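Local coordinates for probable molybdopterin-guanine dinucleotide biosynthesis protein A (Aquifex aeolicus, PDB 2E8B) that probably transfers GMP from GTP to the molybdenum-bound molybdopterin cofactor, making its guanine dinucleotide form in a magnesium-dependent reaction, at residues Y117-A129 with T136-K148. Sequence-based numbering, arbitrary orientation.
Sequences YVLENFKEPVSVA and TLVGVYSKKLLEK
Each face of the antiparallel pairing between 126-129 and 140-142 carries a valine methyl lying over an aromatic ring, Val126 on Tyr141 and Val140 on Phe122. Val126 CG1 sits 3.7 Å from the centroid of the Tyr141 ring, only 10° off its normal, a CH-pi contact between partners of a non-hydrogen-bonded pair. The ring runs on beside Val128 to bond its OH to Thr136 O (2.6 Å), in the carbonyl plane and on a lone pair, which ties the corner at 136-139 back to Tyr141. A leucine at Tyr141 would probably leave Thr136 O without this donor and deprive the Val126 methyl of its aromatic face. On the other face, with chi1 at 180°, Val140 turns CG1 away from its own N and over the Phe122 ring, off-centre, 3.5 Å from CE1, while its CG2 meets Leu119 CD2. The Phe122 ring edge abuts Ser127 CB, and Ser127 OG accepts from Lys123 N (2.8 Å), fastening the loop to the strand. Ser127 and Val140 exchange two backbone bonds, and Ala129 N donates to Val138 O (2.9 Å), arriving nearly in line with the C=O bond. Gly139 and Val128 form a close non-hydrogen-bonded pair. Within the mixed sheet of this MobA-like NTP transferase domain, strand 140-142 also pairs with strand 99-104, whose Phe101 touches Leu119 and Val140; helix 84-94 packs on Tyr141 through Leu88 and Leu92, and strand 170-173 pairs in parallel with 126-130.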
loop_
_atom_site.group_PDB
_atom_site.type_symbol
_atom_site.label_atom_id
_atom_site.label_comp_id
_atom_site.label_asym_id
_atom_site.label_seq_id
_atom_site.Cartn_x
_atom_site.Cartn_y
_atom_site.Cartn_z
ATOM N N TYR A 117 -8.397 11.947 0.202
ATOM C CA TYR A 117 -9.818 11.669 0.405
ATOM C C TYR A 117 -9.963 10.488 1.357
ATOM O O TYR A 117 -10.853 10.474 2.214
ATOM C CB TYR A 117 -10.525 11.344 -0.916
ATOM C CG TYR A 117 -12.035 11.264 -0.779
ATOM C CD1 TYR A 117 -12.799 12.415 -0.592
ATOM C CD2 TYR A 117 -12.695 10.035 -0.822
ATOM C CE1 TYR A 117 -14.185 12.347 -0.452
ATOM C CE2 TYR A 117 -14.084 9.954 -0.682
ATOM C CZ TYR A 117 -14.818 11.116 -0.496
ATOM O OH TYR A 117 -16.180 11.050 -0.333
ATOM N N VAL A 118 -9.081 9.502 1.218
ATOM C CA VAL A 118 -9.137 8.346 2.101
ATOM C C VAL A 118 -8.801 8.785 3.521
ATOM O O VAL A 118 -9.489 8.406 4.467
ATOM C CB VAL A 118 -8.175 7.227 1.644
ATOM C CG1 VAL A 118 -8.141 6.105 2.687
ATOM C CG2 VAL A 118 -8.656 6.664 0.321
ATOM N N LEU A 119 -7.764 9.606 3.667
ATOM C CA LEU A 119 -7.379 10.093 4.988
ATOM C C LEU A 119 -8.518 10.852 5.659
ATOM O O LEU A 119 -8.762 10.694 6.858
ATOM C CB LEU A 119 -6.162 11.020 4.901
ATOM C CG LEU A 119 -4.812 10.378 4.577
ATOM C CD1 LEU A 119 -3.735 11.449 4.505
ATOM C CD2 LEU A 119 -4.471 9.361 5.646
ATOM N N GLU A 120 -9.198 11.695 4.888
ATOM C CA GLU A 120 -10.299 12.487 5.424
ATOM C C GLU A 120 -11.429 11.599 5.931
ATOM O O GLU A 120 -12.089 11.925 6.915
ATOM C CB GLU A 120 -10.838 13.441 4.348
ATOM C CG GLU A 120 -11.991 14.328 4.816
ATOM C CD GLU A 120 -12.536 15.230 3.715
ATOM O OE1 GLU A 120 -11.725 15.851 2.994
ATOM O OE2 GLU A 120 -13.777 15.334 3.583
ATOM N N ASN A 121 -11.636 10.470 5.259
ATOM C CA ASN A 121 -12.705 9.543 5.615
ATOM C C ASN A 121 -12.267 8.331 6.432
ATOM O O ASN A 121 -13.013 7.356 6.549
ATOM C CB ASN A 121 -13.401 9.069 4.339
ATOM C CG ASN A 121 -14.226 10.158 3.704
ATOM O OD1 ASN A 121 -15.330 10.452 4.157
ATOM N ND2 ASN A 121 -13.689 10.782 2.660
ATOM N N PHE A 122 -11.078 8.396 7.019
ATOM C CA PHE A 122 -10.586 7.276 7.808
ATOM C C PHE A 122 -11.398 6.994 9.072
ATOM O O PHE A 122 -11.798 7.908 9.792
ATOM C CB PHE A 122 -9.122 7.496 8.203
ATOM C CG PHE A 122 -8.623 6.520 9.231
ATOM C CD1 PHE A 122 -8.684 5.148 8.995
ATOM C CD2 PHE A 122 -8.118 6.966 10.449
ATOM C CE1 PHE A 122 -8.253 4.232 9.960
ATOM C CE2 PHE A 122 -7.686 6.060 11.417
ATOM C CZ PHE A 122 -7.754 4.689 11.172
ATOM N N LYS A 123 -11.630 5.708 9.317
ATOM C CA LYS A 123 -12.340 5.211 10.493
ATOM C C LYS A 123 -11.705 3.872 10.873
ATOM O O LYS A 123 -11.415 3.046 10.006
ATOM C CB LYS A 123 -13.828 5.010 10.185
ATOM C CG LYS A 123 -14.599 6.314 10.081
ATOM C CD LYS A 123 -16.028 6.095 9.602
ATOM C CE LYS A 123 -16.838 7.388 9.679
ATOM N NZ LYS A 123 -17.022 7.797 11.100
ATOM N N GLU A 124 -11.484 3.664 12.166
ATOM C CA GLU A 124 -10.887 2.427 12.657
ATOM C C GLU A 124 -11.785 1.219 12.377
ATOM O O GLU A 124 -12.999 1.359 12.257
ATOM C CB GLU A 124 -10.625 2.547 14.159
ATOM C CG GLU A 124 -9.569 3.588 14.514
ATOM C CD GLU A 124 -9.389 3.751 16.012
ATOM O OE1 GLU A 124 -9.110 2.741 16.691
ATOM O OE2 GLU A 124 -9.525 4.888 16.509
ATOM N N PRO A 125 -11.198 0.012 12.270
ATOM C CA PRO A 125 -9.767 -0.270 12.395
ATOM C C PRO A 125 -9.024 -0.179 11.066
ATOM O O PRO A 125 -7.799 -0.106 11.040
ATOM C CB PRO A 125 -9.752 -1.686 12.958
ATOM C CG PRO A 125 -10.887 -2.315 12.236
ATOM C CD PRO A 125 -11.971 -1.246 12.282
ATOM N N VAL A 126 -9.781 -0.195 9.974
ATOM C CA VAL A 126 -9.224 -0.119 8.625
ATOM C C VAL A 126 -10.191 0.601 7.698
ATOM O O VAL A 126 -11.401 0.420 7.792
ATOM C CB VAL A 126 -8.998 -1.522 8.027
ATOM C CG1 VAL A 126 -8.364 -1.399 6.643
ATOM C CG2 VAL A 126 -8.144 -2.353 8.944
ATOM N N SER A 127 -9.649 1.422 6.807
ATOM C CA SER A 127 -10.455 2.128 5.818
ATOM C C SER A 127 -9.712 1.960 4.507
ATOM O O SER A 127 -8.559 2.372 4.382
ATOM C CB SER A 127 -10.587 3.614 6.162
ATOM O OG SER A 127 -11.475 3.795 7.253
ATOM N N VAL A 128 -10.364 1.329 3.541
ATOM C CA VAL A 128 -9.736 1.101 2.253
ATOM C C VAL A 128 -10.578 1.644 1.119
ATOM O O VAL A 128 -11.808 1.718 1.211
ATOM C CB VAL A 128 -9.484 -0.398 2.009
ATOM C CG1 VAL A 128 -8.291 -0.870 2.829
ATOM C CG2 VAL A 128 -10.722 -1.191 2.377
ATOM N N ALA A 129 -9.899 2.024 0.045
ATOM C CA ALA A 129 -10.548 2.573 -1.136
ATOM C C ALA A 129 -11.439 1.550 -1.831
ATOM O O ALA A 129 -11.093 0.376 -1.928
ATOM C CB ALA A 129 -9.486 3.088 -2.109
ATOM N N THR A 136 -7.633 -3.332 -1.267
ATOM C CA THR A 136 -7.069 -3.730 0.012
ATOM C C THR A 136 -5.737 -3.080 0.329
ATOM O O THR A 136 -5.367 -2.953 1.498
ATOM C CB THR A 136 -6.862 -5.246 0.071
ATOM O OG1 THR A 136 -5.987 -5.643 -0.990
ATOM C CG2 THR A 136 -8.188 -5.971 -0.067
ATOM N N LEU A 137 -5.017 -2.663 -0.708
ATOM C CA LEU A 137 -3.715 -2.042 -0.498
ATOM C C LEU A 137 -3.676 -0.534 -0.724
ATOM O O LEU A 137 -2.632 0.018 -1.078
ATOM C CB LEU A 137 -2.658 -2.733 -1.362
ATOM C CG LEU A 137 -2.571 -4.252 -1.147
ATOM C CD1 LEU A 137 -1.484 -4.848 -2.042
ATOM C CD2 LEU A 137 -2.271 -4.548 0.316
ATOM N N VAL A 138 -4.824 0.117 -0.545
ATOM C CA VAL A 138 -4.927 1.570 -0.644
ATOM C C VAL A 138 -5.815 1.990 0.520
ATOM O O VAL A 138 -7.044 2.019 0.419
ATOM C CB VAL A 138 -5.564 2.052 -1.972
ATOM C CG1 VAL A 138 -5.699 3.575 -1.956
ATOM C CG2 VAL A 138 -4.699 1.629 -3.160
ATOM N N GLY A 139 -5.186 2.279 1.652
ATOM C CA GLY A 139 -5.964 2.674 2.806
ATOM C C GLY A 139 -5.149 2.855 4.064
ATOM O O GLY A 139 -3.919 2.815 4.046
ATOM N N VAL A 140 -5.856 3.058 5.169
ATOM C CA VAL A 140 -5.223 3.243 6.460
ATOM C C VAL A 140 -5.491 2.006 7.292
ATOM O O VAL A 140 -6.637 1.565 7.411
ATOM C CB VAL A 140 -5.786 4.480 7.189
ATOM C CG1 VAL A 140 -5.107 4.650 8.550
ATOM C CG2 VAL A 140 -5.556 5.720 6.336
ATOM N N TYR A 141 -4.419 1.448 7.846
ATOM C CA TYR A 141 -4.488 0.255 8.686
ATOM C C TYR A 141 -3.991 0.567 10.085
ATOM O O TYR A 141 -3.045 1.338 10.256
ATOM C CB TYR A 141 -3.616 -0.867 8.118
ATOM C CG TYR A 141 -4.240 -1.628 6.975
ATOM C CD1 TYR A 141 -4.300 -1.085 5.690
ATOM C CD2 TYR A 141 -4.785 -2.892 7.185
ATOM C CE1 TYR A 141 -4.892 -1.789 4.634
ATOM C CE2 TYR A 141 -5.380 -3.602 6.144
ATOM C CZ TYR A 141 -5.431 -3.048 4.878
ATOM O OH TYR A 141 -6.047 -3.758 3.876
ATOM N N SER A 142 -4.622 -0.056 11.077
ATOM C CA SER A 142 -4.254 0.124 12.477
ATOM C C SER A 142 -3.222 -0.906 12.922
ATOM O O SER A 142 -3.323 -2.087 12.599
ATOM C CB SER A 142 -5.493 0.001 13.368
ATOM O OG SER A 142 -5.128 -0.016 14.737
ATOM N N LYS A 143 -2.230 -0.453 13.680
ATOM C CA LYS A 143 -1.191 -1.346 14.169
ATOM C C LYS A 143 -1.799 -2.393 15.104
ATOM O O LYS A 143 -1.243 -3.475 15.287
ATOM C CB LYS A 143 -0.120 -0.544 14.913
ATOM C CG LYS A 143 1.129 -1.335 15.239
ATOM C CD LYS A 143 2.124 -0.492 16.014
ATOM C CE LYS A 143 3.353 -1.305 16.386
ATOM N NZ LYS A 143 4.125 -1.735 15.188
ATOM N N LYS A 144 -2.949 -2.063 15.684
ATOM C CA LYS A 144 -3.632 -2.966 16.605
ATOM C C LYS A 144 -4.067 -4.257 15.927
ATOM O O LYS A 144 -4.452 -5.217 16.591
ATOM C CB LYS A 144 -4.845 -2.267 17.227
ATOM C CG LYS A 144 -4.476 -1.114 18.153
ATOM C CD LYS A 144 -5.701 -0.461 18.781
ATOM C CE LYS A 144 -5.297 0.676 19.710
ATOM N NZ LYS A 144 -6.465 1.305 20.388
ATOM N N LEU A 145 -3.996 -4.279 14.601
ATOM C CA LEU A 145 -4.378 -5.456 13.830
ATOM C C LEU A 145 -3.234 -6.464 13.727
ATOM O O LEU A 145 -3.430 -7.595 13.285
ATOM C CB LEU A 145 -4.786 -5.034 12.422
ATOM C CG LEU A 145 -5.938 -4.041 12.318
ATOM C CD1 LEU A 145 -6.020 -3.538 10.898
ATOM C CD2 LEU A 145 -7.237 -4.703 12.741
ATOM N N LEU A 146 -2.040 -6.049 14.136
ATOM C CA LEU A 146 -0.865 -6.911 14.056
ATOM C C LEU A 146 -1.069 -8.318 14.622
ATOM O O LEU A 146 -0.728 -9.301 13.969
ATOM C CB LEU A 146 0.325 -6.238 14.744
ATOM C CG LEU A 146 1.693 -6.860 14.475
ATOM C CD1 LEU A 146 1.923 -7.010 12.975
ATOM C CD2 LEU A 146 2.764 -5.981 15.091
ATOM N N GLU A 147 -1.623 -8.416 15.825
ATOM C CA GLU A 147 -1.852 -9.720 16.444
ATOM C C GLU A 147 -2.723 -10.636 15.585
ATOM O O GLU A 147 -2.416 -11.819 15.410
ATOM C CB GLU A 147 -2.507 -9.550 17.817
ATOM C CG GLU A 147 -2.936 -10.862 18.456
ATOM C CD GLU A 147 -3.495 -10.681 19.856
ATOM O OE1 GLU A 147 -4.492 -9.943 20.013
ATOM O OE2 GLU A 147 -2.938 -11.280 20.800
ATOM N N LYS A 148 -3.813 -10.086 15.057
ATOM C CA LYS A 148 -4.737 -10.849 14.224
ATOM C C LYS A 148 -4.126 -11.248 12.886
ATOM O O LYS A 148 -4.320 -12.369 12.419
ATOM C CB LYS A 148 -6.013 -10.040 13.977
ATOM C CG LYS A 148 -6.943 -9.959 15.182
ATOM C CD LYS A 148 -8.090 -10.965 15.084
ATOM C CE LYS A 148 -7.595 -12.399 14.984
ATOM N NZ LYS A 148 -8.731 -13.358 14.906
#